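Local coordinates for MdcC (Pseudomonas fluorescens, PDB 5VIT), which probably serves as the acyl carrier subunit of malonate decarboxylase, holding acetyl and malonyl groups as thioesters on a prosthetic group derived from dephospho-CoA, at residues Met1-Phe6 with Gln43-Val48; Glu29-Pro34 with Asp74-Gly79; Phe8-Pro13 with Gln66-Leu71. All coordinates share one frame; numbering follows the deposited sequence.

Contact 1: Met1-Phe6 with Gln43-Val48; sequences METLSF and QVQTSV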
loop_
_atom_site.group_PDB
_atom_site.type_symbol
_atom_site.label_atom_id
_atom_site.label_comp_id
_atom_site.label_asym_id
_atom_site.label_seq_id
_atom_site.Cartn_x
_atom_site.Cartn_y
_atom_site.Cartn_z
ATOM N N MET B 1 1.443 -21.718 -28.161
ATOM C CA MET B 1 1.731 -22.288 -26.851
ATOM C C MET B 1 3.227 -22.523 -26.646
ATOM O O MET B 1 3.927 -22.959 -27.563
ATOM C CB MET B 1 0.969 -23.603 -26.675
ATOM C CG MET B 1 1.358 -24.406 -25.449
ATOM S SD MET B 1 0.507 -25.997 -25.307
ATOM C CE MET B 1 1.856 -27.053 -24.826
ATOM N N GLU B 2 3.730 -22.252 -25.447
ATOM C CA GLU B 2 5.073 -22.713 -25.149
ATOM C C GLU B 2 5.212 -23.313 -23.772
ATOM O O GLU B 2 4.321 -23.205 -22.926
ATOM C CB GLU B 2 6.106 -21.591 -25.348
ATOM C CG GLU B 2 5.687 -20.196 -24.970
ATOM C CD GLU B 2 6.606 -19.139 -25.598
ATOM O OE1 GLU B 2 6.593 -18.987 -26.838
ATOM O OE2 GLU B 2 7.349 -18.464 -24.855
ATOM N N THR B 3 6.329 -24.005 -23.585
ATOM C CA THR B 3 6.640 -24.638 -22.324
ATOM C C THR B 3 7.922 -24.010 -21.819
ATOM O O THR B 3 8.908 -23.885 -22.556
ATOM C CB THR B 3 6.786 -26.164 -22.459
ATOM O OG1 THR B 3 5.568 -26.703 -22.977
ATOM C CG2 THR B 3 7.067 -26.807 -21.112
ATOM N N LEU B 4 7.885 -23.590 -20.562
ATOM C CA LEU B 4 8.955 -22.808 -19.976
ATOM C C LEU B 4 9.338 -23.443 -18.661
ATOM O O LEU B 4 8.498 -24.029 -17.981
ATOM C CB LEU B 4 8.516 -21.353 -19.767
ATOM C CG LEU B 4 7.924 -20.614 -20.962
ATOM C CD1 LEU B 4 7.231 -19.343 -20.505
ATOM C CD2 LEU B 4 9.024 -20.277 -21.955
ATOM N N SER B 5 10.606 -23.318 -18.301
ATOM C CA SER B 5 11.105 -23.878 -17.056
ATOM C C SER B 5 11.811 -22.812 -16.265
ATOM O O SER B 5 12.529 -21.993 -16.831
ATOM C CB SER B 5 12.056 -25.042 -17.329
ATOM O OG SER B 5 11.381 -26.041 -18.067
ATOM N N PHE B 6 11.605 -22.815 -14.958
ATOM C CA PHE B 6 12.240 -21.829 -14.100
ATOM C C PHE B 6 12.791 -22.538 -12.891
ATOM O O PHE B 6 12.306 -23.598 -12.515
ATOM C CB PHE B 6 11.254 -20.736 -13.666
ATOM C CG PHE B 6 10.599 -20.024 -14.813
ATOM C CD1 PHE B 6 9.507 -20.581 -15.454
ATOM C CD2 PHE B 6 11.081 -18.807 -15.253
ATOM C CE1 PHE B 6 8.915 -19.945 -16.516
ATOM C CE2 PHE B 6 10.483 -18.155 -16.308
ATOM C CZ PHE B 6 9.387 -18.723 -16.937
ATOM N N GLN B 43 7.560 -25.455 -13.847
ATOM C CA GLN B 43 7.247 -25.689 -15.244
ATOM C C GLN B 43 5.983 -24.913 -15.596
ATOM O O GLN B 43 4.985 -25.009 -14.882
ATOM C CB GLN B 43 7.047 -27.176 -15.494
ATOM C CG GLN B 43 6.924 -27.552 -16.934
ATOM C CD GLN B 43 8.247 -27.979 -17.510
ATOM O OE1 GLN B 43 9.315 -27.734 -16.921
ATOM N NE2 GLN B 43 8.191 -28.660 -18.650
ATOM N N VAL B 44 6.028 -24.139 -16.676
ATOM C CA VAL B 44 4.860 -23.387 -17.125
ATOM C C VAL B 44 4.492 -23.787 -18.541
ATOM O O VAL B 44 5.333 -23.772 -19.441
ATOM C CB VAL B 44 5.082 -21.842 -17.106
ATOM C CG1 VAL B 44 3.875 -21.118 -17.709
ATOM C CG2 VAL B 44 5.356 -21.335 -15.702
ATOM N N GLN B 45 3.230 -24.146 -18.730
ATOM C CA GLN B 45 2.678 -24.309 -20.063
ATOM C C GLN B 45 1.629 -23.233 -20.230
ATOM O O GLN B 45 0.690 -23.144 -19.422
ATOM C CB GLN B 45 2.082 -25.694 -20.244
ATOM C CG GLN B 45 2.698 -26.460 -21.363
ATOM C CD GLN B 45 2.362 -27.935 -21.303
ATOM O OE1 GLN B 45 1.660 -28.390 -20.398
ATOM N NE2 GLN B 45 2.876 -28.696 -22.265
ATOM N N THR B 46 1.793 -22.393 -21.248
ATOM C CA THR B 46 0.930 -21.227 -21.390
ATOM C C THR B 46 0.500 -21.073 -22.844
ATOM O O THR B 46 1.248 -21.392 -23.754
ATOM C CB THR B 46 1.637 -19.914 -20.870
ATOM O OG1 THR B 46 0.731 -18.806 -20.936
ATOM C CG2 THR B 46 2.882 -19.588 -21.698
ATOM N N SER B 47 -0.722 -20.603 -23.045
ATOM C CA SER B 47 -1.245 -20.327 -24.375
ATOM C C SER B 47 -0.648 -19.072 -25.010
ATOM O O SER B 47 -0.719 -18.891 -26.224
ATOM C CB SER B 47 -2.760 -20.170 -24.303
ATOM O OG SER B 47 -3.108 -19.203 -23.326
ATOM N N VAL B 48 -0.100 -18.195 -24.172
ATOM C CA VAL B 48 0.456 -16.921 -24.611
ATOM C C VAL B 48 1.933 -17.039 -25.022
ATOM O O VAL B 48 2.803 -17.308 -24.185
ATOM C CB VAL B 48 0.354 -15.871 -23.510
ATOM C CG1 VAL B 48 0.722 -14.489 -24.064
ATOM C CG2 VAL B 48 -1.041 -15.868 -22.901
#
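S5 and Q43 meet through their side chains on one face of an antiparallel strand pair, the edge strand 2-9 of the mixed sheet lying against strand 39-46. The hydroxyl OG of S5 gives a hydrogen bond to OE1 of Q43 at 2.9 Å, arriving 48° above the amide's carbonyl plane. Q43 leaves with CG anti to its backbone N (chi1 -171°), and the bend at chi2 turns the amide toward the edge strand, where NE2 comes to 3.3 Å from the methyl CG2 of T3. An alanine in place of Q43 would probably leave S5 OG without this acceptor and open a gap beside the T3 methyl. Further along the same face, Q45 lies alongside T3, and its NE2 makes a weak hydrogen bond to T3 OG1. Short hydroxyls on T3 and S5 opposite the longer amides of Q45 and Q43 suit this partly solvent-facing side, since each amide can reach across to a hydroxyl. The other face carries E2, L4, V44 and T46. There V44 CG2 packs 3.9 Å from CE1 of the F6 ring, and W55 of helix 52-62 touches both residues; apolar side chains such as L4, V44 and F6 suit the part of this face under the helix. Behind the side chains, L4 and V44 form a hydrogen-bonded pair through reciprocal backbone bonds, as do E2 and T46. In the second shell D77 on strand 71-78 bonds T46 OG1, tying the contact to the next strand, and N49 takes up the amino terminus. At the start of the chain, the methyl CE of M1 reaches 3.2 Å from Q45 NE2.

Contact 2: Glu29-Pro34 with Asp74-Gly79; sequences EVLLEP and DIHDFG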
loop_
_atom_site.group_PDB
_atom_site.type_symbol
_atom_site.label_atom_id
_atom_site.label_comp_id
_atom_site.label_asym_id
_atom_site.label_seq_id
_atom_site.Cartn_x
_atom_site.Cartn_y
_atom_site.Cartn_z
ATOM N N GLU B 29 -4.330 -23.393 -13.773
ATOM C CA GLU B 29 -4.243 -24.253 -12.595
ATOM C C GLU B 29 -2.793 -24.342 -12.154
ATOM O O GLU B 29 -1.888 -24.193 -12.964
ATOM C CB GLU B 29 -4.794 -25.656 -12.865
ATOM C CG GLU B 29 -3.899 -26.507 -13.775
ATOM C CD GLU B 29 -4.486 -27.892 -14.067
ATOM O OE1 GLU B 29 -3.855 -28.657 -14.835
ATOM O OE2 GLU B 29 -5.574 -28.217 -13.528
ATOM N N VAL B 30 -2.572 -24.581 -10.868
ATOM C CA VAL B 30 -1.226 -24.714 -10.354
ATOM C C VAL B 30 -1.151 -25.965 -9.476
ATOM O O VAL B 30 -1.933 -26.122 -8.535
ATOM C CB VAL B 30 -0.786 -23.450 -9.553
ATOM C CG1 VAL B 30 0.600 -23.637 -8.991
ATOM C CG2 VAL B 30 -0.807 -22.206 -10.448
ATOM N N LEU B 31 -0.233 -26.865 -9.814
ATOM C CA LEU B 31 0.036 -28.047 -8.997
ATOM C C LEU B 31 1.255 -27.751 -8.142
ATOM O O LEU B 31 2.265 -27.274 -8.657
ATOM C CB LEU B 31 0.302 -29.284 -9.862
ATOM C CG LEU B 31 -0.738 -30.018 -10.720
ATOM C CD1 LEU B 31 -1.620 -30.888 -9.856
ATOM C CD2 LEU B 31 -1.560 -29.086 -11.603
ATOM N N LEU B 32 1.177 -28.014 -6.847
ATOM C CA LEU B 32 2.322 -27.784 -5.975
ATOM C C LEU B 32 2.605 -29.029 -5.145
ATOM O O LEU B 32 1.740 -29.481 -4.399
ATOM C CB LEU B 32 2.089 -26.570 -5.059
ATOM C CG LEU B 32 1.670 -25.256 -5.724
ATOM C CD1 LEU B 32 0.131 -25.104 -5.779
ATOM C CD2 LEU B 32 2.315 -24.092 -5.007
ATOM N N GLU B 33 3.817 -29.571 -5.289
ATOM C CA GLU B 33 4.235 -30.808 -4.613
ATOM C C GLU B 33 5.619 -30.643 -3.981
ATOM O O GLU B 33 6.417 -29.818 -4.434
ATOM C CB GLU B 33 4.270 -31.991 -5.591
ATOM C CG GLU B 33 2.977 -32.264 -6.360
ATOM C CD GLU B 33 3.147 -33.363 -7.428
ATOM O OE1 GLU B 33 3.261 -34.544 -7.049
ATOM O OE2 GLU B 33 3.184 -33.039 -8.639
ATOM N N PRO B 34 5.917 -31.435 -2.940
ATOM C CA PRO B 34 7.227 -31.270 -2.298
ATOM C C PRO B 34 8.379 -31.447 -3.283
ATOM O O PRO B 34 8.313 -32.301 -4.161
ATOM C CB PRO B 34 7.239 -32.361 -1.214
ATOM C CG PRO B 34 6.057 -33.230 -1.480
ATOM C CD PRO B 34 5.066 -32.409 -2.231
ATOM N N ASP B 74 3.905 -27.140 -11.100
ATOM C CA ASP B 74 3.488 -27.309 -12.479
ATOM C C ASP B 74 2.304 -26.378 -12.765
ATOM O O ASP B 74 1.277 -26.408 -12.074
ATOM C CB ASP B 74 3.131 -28.767 -12.745
ATOM C CG ASP B 74 3.341 -29.164 -14.189
ATOM O OD1 ASP B 74 3.456 -28.262 -15.057
ATOM O OD2 ASP B 74 3.367 -30.386 -14.455
ATOM N N ILE B 75 2.469 -25.537 -13.776
ATOM C CA ILE B 75 1.465 -24.543 -14.105
ATOM C C ILE B 75 0.907 -24.803 -15.494
ATOM O O ILE B 75 1.668 -25.054 -16.432
ATOM C CB ILE B 75 2.051 -23.120 -14.029
ATOM C CG1 ILE B 75 2.344 -22.747 -12.577
ATOM C CG2 ILE B 75 1.111 -22.113 -14.675
ATOM C CD1 ILE B 75 3.101 -21.466 -12.431
ATOM N N HIS B 76 -0.420 -24.768 -15.613
ATOM C CA HIS B 76 -1.083 -24.839 -16.912
ATOM C C HIS B 76 -1.929 -23.602 -17.049
ATOM O O HIS B 76 -2.978 -23.482 -16.408
ATOM C CB HIS B 76 -1.933 -26.115 -17.050
ATOM C CG HIS B 76 -1.155 -27.382 -16.852
ATOM N ND1 HIS B 76 -1.499 -28.330 -15.910
ATOM C CD2 HIS B 76 -0.044 -27.853 -17.473
ATOM C CE1 HIS B 76 -0.636 -29.330 -15.958
ATOM N NE2 HIS B 76 0.262 -29.061 -16.892
ATOM N N ASP B 77 -1.452 -22.674 -17.872
ATOM C CA ASP B 77 -2.082 -21.377 -18.035
ATOM C C ASP B 77 -2.750 -21.169 -19.395
ATOM O O ASP B 77 -2.151 -21.399 -20.447
ATOM C CB ASP B 77 -1.058 -20.259 -17.819
ATOM C CG ASP B 77 -1.590 -18.919 -18.258
ATOM O OD1 ASP B 77 -2.338 -18.317 -17.473
ATOM O OD2 ASP B 77 -1.298 -18.476 -19.392
ATOM N N PHE B 78 -3.992 -20.698 -19.352
ATOM C CA PHE B 78 -4.767 -20.364 -20.546
ATOM C C PHE B 78 -4.983 -18.838 -20.569
ATOM O O PHE B 78 -6.116 -18.350 -20.620
ATOM C CB PHE B 78 -6.105 -21.137 -20.535
ATOM C CG PHE B 78 -6.853 -21.148 -21.848
ATOM C CD1 PHE B 78 -6.393 -20.448 -22.963
ATOM C CD2 PHE B 78 -8.043 -21.872 -21.959
ATOM C CE1 PHE B 78 -7.097 -20.467 -24.162
ATOM C CE2 PHE B 78 -8.763 -21.889 -23.153
ATOM C CZ PHE B 78 -8.286 -21.189 -24.260
ATOM N N GLY B 79 -3.893 -18.087 -20.497
ATOM C CA GLY B 79 -3.965 -16.641 -20.674
ATOM C C GLY B 79 -4.454 -15.799 -19.504
ATOM O O GLY B 79 -5.058 -14.744 -19.696
#
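E29 and H76 face each other as a hydrogen-bonded pair of antiparallel strands, 27-34 and 71-78, in the interior of the sheet. Backbone bonds run both ways between them, and again between L31 and D74, where L31 N reaches D74 O at 2.8 Å. V30 and I75, the non-hydrogen-bonded pair between these two, turn to the opposite face.

The polar side-chain bond lies on the face of E29, L31, D74 and H76. H76 ND1 donates to E29 OE1 over 2.6 Å, using the anti lone pair of the carboxylate oxygen. The planes of carboxylate and ring stand 50° apart, with OE1 at the ring edge. E29 CG sits between its backbone N and carbonyl carbon (chi1 72°), and the chain beyond runs out extended beside the histidine.

On the other face the contact is apolar: V30 CG2 lies 3.8 Å from I75 CG1. Branched aliphatic residues suit this buried side, where W55 and F59 of helix 52-62 cover I75.

With ND1 as donor and a carboxylate beside it, the imidazole of H76 would probably be favoured in its protonated form, while the bond restrains the turning of its ring.

Contact 3: Phe8-Pro13 with Gln66-Leu71; sequences FPAGQP and QTPPAL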
loop_
_atom_site.group_PDB
_atom_site.type_symbol
_atom_site.label_atom_id
_atom_site.label_comp_id
_atom_site.label_asym_id
_atom_site.label_seq_id
_atom_site.Cartn_x
_atom_site.Cartn_y
_atom_site.Cartn_z
ATOM N N PHE B 8 14.608 -21.636 -8.849
ATOM C CA PHE B 8 14.885 -20.615 -7.865
ATOM C C PHE B 8 15.461 -21.249 -6.637
ATOM O O PHE B 8 15.192 -22.421 -6.369
ATOM C CB PHE B 8 13.614 -19.825 -7.521
ATOM C CG PHE B 8 13.114 -18.999 -8.658
ATOM C CD1 PHE B 8 12.122 -19.481 -9.497
ATOM C CD2 PHE B 8 13.673 -17.756 -8.919
ATOM C CE1 PHE B 8 11.688 -18.731 -10.558
ATOM C CE2 PHE B 8 13.234 -16.999 -9.982
ATOM C CZ PHE B 8 12.248 -17.489 -10.803
ATOM N N PRO B 9 16.269 -20.477 -5.891
ATOM C CA PRO B 9 16.778 -20.940 -4.598
ATOM C C PRO B 9 15.629 -21.104 -3.619
ATOM O O PRO B 9 14.771 -20.224 -3.529
ATOM C CB PRO B 9 17.732 -19.818 -4.169
ATOM C CG PRO B 9 17.236 -18.607 -4.904
ATOM C CD PRO B 9 16.759 -19.131 -6.231
ATOM N N ALA B 10 15.605 -22.222 -2.903
ATOM C CA ALA B 10 14.536 -22.472 -1.941
ATOM C C ALA B 10 15.088 -23.100 -0.662
ATOM O O ALA B 10 16.277 -23.366 -0.555
ATOM C CB ALA B 10 13.465 -23.358 -2.560
ATOM N N GLY B 11 14.219 -23.317 0.312
ATOM C CA GLY B 11 14.626 -23.876 1.583
ATOM C C GLY B 11 14.370 -25.367 1.623
ATOM O O GLY B 11 14.716 -26.090 0.686
ATOM N N GLN B 12 13.761 -25.818 2.714
ATOM C CA GLN B 12 13.469 -27.229 2.924
ATOM C C GLN B 12 12.221 -27.616 2.131
ATOM O O GLN B 12 11.379 -26.765 1.842
ATOM C CB GLN B 12 13.287 -27.503 4.423
ATOM C CG GLN B 12 14.235 -28.545 5.016
ATOM C CD GLN B 12 15.683 -28.413 4.548
ATOM O OE1 GLN B 12 16.081 -29.008 3.545
ATOM N NE2 GLN B 12 16.476 -27.654 5.285
ATOM N N PRO B 13 12.098 -28.895 1.751
ATOM C CA PRO B 13 10.890 -29.254 0.998
ATOM C C PRO B 13 9.603 -28.939 1.754
ATOM O O PRO B 13 9.486 -29.254 2.948
ATOM C CB PRO B 13 11.035 -30.768 0.788
ATOM C CG PRO B 13 12.163 -31.194 1.677
ATOM C CD PRO B 13 13.051 -30.014 1.830
ATOM N N GLN B 66 12.551 -13.674 0.100
ATOM C CA GLN B 66 11.799 -14.628 0.900
ATOM C C GLN B 66 11.890 -16.003 0.294
ATOM O O GLN B 66 11.289 -16.285 -0.749
ATOM C CB GLN B 66 10.345 -14.201 1.047
ATOM C CG GLN B 66 9.774 -13.551 -0.168
ATOM C CD GLN B 66 8.538 -12.730 0.166
ATOM O OE1 GLN B 66 7.496 -13.275 0.540
ATOM N NE2 GLN B 66 8.657 -11.410 0.052
ATOM N N THR B 67 12.656 -16.849 0.970
ATOM C CA THR B 67 12.934 -18.198 0.518
ATOM C C THR B 67 11.678 -19.058 0.668
ATOM O O THR B 67 11.252 -19.358 1.781
ATOM C CB THR B 67 14.121 -18.818 1.317
ATOM O OG1 THR B 67 15.209 -17.881 1.381
ATOM C CG2 THR B 67 14.610 -20.074 0.654
ATOM N N PRO B 68 11.071 -19.437 -0.464
ATOM C CA PRO B 68 9.901 -20.315 -0.430
ATOM C C PRO B 68 10.309 -21.734 -0.038
ATOM O O PRO B 68 11.501 -22.039 -0.009
ATOM C CB PRO B 68 9.389 -20.262 -1.871
ATOM C CG PRO B 68 10.629 -20.072 -2.678
ATOM C CD PRO B 68 11.529 -19.185 -1.844
ATOM N N PRO B 69 9.334 -22.587 0.279
ATOM C CA PRO B 69 9.664 -23.998 0.469
ATOM C C PRO B 69 10.125 -24.609 -0.850
ATOM O O PRO B 69 9.737 -24.126 -1.917
ATOM C CB PRO B 69 8.341 -24.604 0.944
ATOM C CG PRO B 69 7.291 -23.671 0.420
ATOM C CD PRO B 69 7.908 -22.316 0.539
ATOM N N ALA B 70 10.970 -25.628 -0.780
ATOM C CA ALA B 70 11.393 -26.331 -1.978
ATOM C C ALA B 70 10.206 -27.133 -2.497
ATOM O O ALA B 70 9.708 -28.037 -1.829
ATOM C CB ALA B 70 12.596 -27.235 -1.694
ATOM N N LEU B 71 9.740 -26.772 -3.683
ATOM C CA LEU B 71 8.546 -27.379 -4.246
ATOM C C LEU B 71 8.762 -27.727 -5.698
ATOM O O LEU B 71 9.695 -27.239 -6.340
ATOM C CB LEU B 71 7.343 -26.441 -4.119
ATOM C CG LEU B 71 6.827 -26.067 -2.732
ATOM C CD1 LEU B 71 5.724 -25.050 -2.859
ATOM C CD2 LEU B 71 6.322 -27.293 -2.001
#
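A10 and G11 meet P68 and P69 in a loop-to-loop contact, where the chain leaving strand 2-9 passes the connection from helix 52-62 to strand 71-78 at one end of the mixed sheet. Two backbone hydrogen bonds hold it. G11 N gives to P68 O at 3.0 Å, and A70 N gives to Q12 O at 2.9 Å. P68, P69 and P13 have no N-H to offer, so their share of the backbone bonding is limited to carbonyl oxygens.

Small residues allow the close approach. The CB of A10 lies 3.5 Å from P68 O and 4.1 Å from A70 CB, and L40 of strand 39-46 touches its side chain. G11 adopts phi and psi near -98° and -133°, an unusual combination that glycine tolerates readily. T67, with CG2 anti to its backbone N, sends this methyl over the A10-G11 peptide, 3.3 Å from G11 N. Its hydroxyl OG1 turns instead to the backbone of another protein chain, which also packs on P9 and Q12, so that this end of the fold takes part in a subunit interface. P68 also rests on F63 and on F93 of helix 82-96. P13 and A70 are bridged through their backbones, and the CA of P13 makes a C-H contact to A70 O at 3.3 Å.

How the contacts relate
Contacts 1 and 2 are strand pairs of one mixed sheet, 2-9 with 39-46 and 27-34 with 71-78. Strands 39-46 and 71-78 are neighbours, so the two centres lie about 10 Å apart, and D77 N probably bonds to Q45 O. Contact 3 lies at the sheet's end, between the loop leaving strand 2-9 and the one leading into strand 71-78. Its centre is about 21 Å from that of contact 1, on the opposite side of the chain's centre, and about 17 Å from that of contact 2; L71 of contact 3 packs against L32 of contact 2. The segments follow in the order 1-6, 8-13, 29-34, 43-48, 66-71, 74-79, each contact crossing the others, which interlocks distant parts of this small carrier protein.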